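Local coordinates for mannan endo-1,6-alpha-mannosidase (Chaetomium thermophilum, PDB 6RY0), which probably cleaves alpha-1,6-mannosidic linkages and is linked to the transfer of GPI-anchored glycoproteins into the fungal cell wall, at residues Ala198-Phe203 with Ala265-Gly270. Sequence-based numbering, arbitrary orientation.
Sequences ANACFF and ALLLHG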
loop_
_atom_site.group_PDB
_atom_site.type_symbol
_atom_site.label_atom_id
_atom_site.label_comp_id
_atom_site.label_asym_id
_atom_site.label_seq_id
_atom_site.Cartn_x
_atom_site.Cartn_y
_atom_site.Cartn_z
ATOM N N ALA A 198 4.067 7.815 -6.557
ATOM C CA ALA A 198 5.447 7.356 -6.669
ATOM C C ALA A 198 6.294 7.918 -5.529
ATOM O O ALA A 198 7.099 7.232 -4.895
ATOM C CB ALA A 198 6.042 7.817 -8.020
ATOM N N ASN A 199 6.121 9.214 -5.302
ATOM C CA ASN A 199 6.878 9.906 -4.275
ATOM C C ASN A 199 6.467 9.469 -2.876
ATOM O O ASN A 199 7.310 9.354 -1.996
ATOM C CB ASN A 199 6.741 11.416 -4.519
ATOM C CG ASN A 199 7.556 11.816 -5.705
ATOM O OD1 ASN A 199 8.790 11.923 -5.587
ATOM N ND2 ASN A 199 6.926 11.974 -6.870
ATOM N N ALA A 200 5.170 9.230 -2.666
ATOM C CA ALA A 200 4.667 8.754 -1.384
ATOM C C ALA A 200 5.221 7.372 -1.045
ATOM O O ALA A 200 5.530 7.119 0.106
ATOM C CB ALA A 200 3.148 8.752 -1.397
ATOM N N CYS A 201 5.312 6.488 -2.031
ATOM C CA CYS A 201 5.888 5.166 -1.773
ATOM C C CYS A 201 7.346 5.305 -1.346
ATOM O O CYS A 201 7.795 4.645 -0.399
ATOM C CB CYS A 201 5.795 4.276 -3.020
ATOM S SG CYS A 201 4.135 3.724 -3.471
ATOM N N PHE A 202 8.108 6.124 -2.058
ATOM C CA PHE A 202 9.518 6.310 -1.719
ATOM C C PHE A 202 9.691 6.949 -0.343
ATOM O O PHE A 202 10.536 6.543 0.451
ATOM C CB PHE A 202 10.187 7.090 -2.855
ATOM C CG PHE A 202 11.647 7.387 -2.649
ATOM C CD1 PHE A 202 12.568 6.394 -2.389
ATOM C CD2 PHE A 202 12.116 8.675 -2.757
ATOM C CE1 PHE A 202 13.915 6.672 -2.246
ATOM C CE2 PHE A 202 13.472 8.944 -2.612
ATOM C CZ PHE A 202 14.357 7.969 -2.335
ATOM N N PHE A 203 8.844 7.951 -0.043
ATOM C CA PHE A 203 8.805 8.587 1.255
ATOM C C PHE A 203 8.519 7.568 2.353
ATOM O O PHE A 203 9.214 7.500 3.360
ATOM C CB PHE A 203 7.731 9.673 1.238
ATOM C CG PHE A 203 7.371 10.196 2.601
ATOM C CD1 PHE A 203 8.311 10.855 3.382
ATOM C CD2 PHE A 203 6.102 10.030 3.122
ATOM C CE1 PHE A 203 8.001 11.296 4.648
ATOM C CE2 PHE A 203 5.763 10.485 4.386
ATOM C CZ PHE A 203 6.721 11.111 5.148
ATOM N N ALA A 265 -3.448 8.857 2.708
ATOM C CA ALA A 265 -3.206 7.888 3.764
ATOM C C ALA A 265 -1.751 7.416 3.779
ATOM O O ALA A 265 -1.207 7.175 4.865
ATOM C CB ALA A 265 -4.147 6.682 3.641
ATOM N N LEU A 266 -1.110 7.264 2.623
ATOM C CA LEU A 266 0.270 6.829 2.606
ATOM C C LEU A 266 1.170 7.916 3.184
ATOM O O LEU A 266 2.128 7.625 3.892
ATOM C CB LEU A 266 0.697 6.432 1.186
ATOM C CG LEU A 266 2.066 5.749 1.103
ATOM C CD1 LEU A 266 2.218 4.622 2.103
ATOM C CD2 LEU A 266 2.256 5.221 -0.299
ATOM N N LEU A 267 0.903 9.184 2.863
ATOM C CA LEU A 267 1.667 10.261 3.462
ATOM C C LEU A 267 1.457 10.308 4.971
ATOM O O LEU A 267 2.414 10.544 5.717
ATOM C CB LEU A 267 1.343 11.594 2.827
ATOM C CG LEU A 267 1.748 11.732 1.352
ATOM C CD1 LEU A 267 1.463 13.134 0.867
ATOM C CD2 LEU A 267 3.176 11.368 1.119
ATOM N N LEU A 268 0.229 10.112 5.449
ATOM C CA LEU A 268 -0.005 10.021 6.889
ATOM C C LEU A 268 0.838 8.907 7.515
ATOM O O LEU A 268 1.448 9.103 8.554
ATOM C CB LEU A 268 -1.503 9.793 7.153
ATOM C CG LEU A 268 -1.851 9.522 8.615
ATOM C CD1 LEU A 268 -1.596 10.729 9.509
ATOM C CD2 LEU A 268 -3.286 9.073 8.750
ATOM N N HIS A 269 0.825 7.741 6.885
ATOM C CA HIS A 269 1.583 6.588 7.377
ATOM C C HIS A 269 3.066 6.943 7.478
ATOM O O HIS A 269 3.665 6.749 8.541
ATOM C CB HIS A 269 1.305 5.439 6.413
ATOM C CG HIS A 269 1.822 4.095 6.803
ATOM N ND1 HIS A 269 2.976 3.564 6.272
ATOM C CD2 HIS A 269 1.258 3.117 7.550
ATOM C CE1 HIS A 269 3.077 2.311 6.670
ATOM N NE2 HIS A 269 2.055 2.006 7.441
ATOM N N GLY A 270 3.655 7.458 6.411
ATOM C CA GLY A 270 5.063 7.778 6.481
ATOM C C GLY A 270 5.361 8.861 7.474
ATOM O O GLY A 270 6.391 8.821 8.168
#
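Ala200 and Leu267 lie level where helices 196-213 and 261-278 run side by side, their CA atoms 5.9 Å apart. The segment axes are nearly parallel, at 20°, and approach to 9.0 Å. The pairing is consistent with neighbouring inner helices of the (alpha/alpha)6 barrel of glycoside hydrolase family 76. The contact is buried and apolar. Ala200 CB sits between two leucine methyls, with Leu267 CD2 at 3.6 Å and Leu266 CD2 at 3.8 Å. Leu266 CD2 also lies 3.7 Å from Cys201 N and reaches the Cys201 sulfur. Met135 of helix 127-142 touches both Cys201 and Leu266. With chi1 at 167°, CG of Phe203 lies opposite the backbone N, and the ring extends toward helix 261-278. The Phe203 and Leu267 side chains cross at about a right angle. Gly270 has no CB, and Phe203 CE2 comes within 3.5 Å of its CA. Shortening Phe203 to an alanine would remove the ring, which is likely to open a gap beside Gly270 and leave Leu267 CD2 without its aromatic neighbour. The ring also meets that of Phe226, on helix 216-231. The Leu267 carbonyl oxygen lies at the ring edge, near its plane, 3.6 Å from Phe203 CE2.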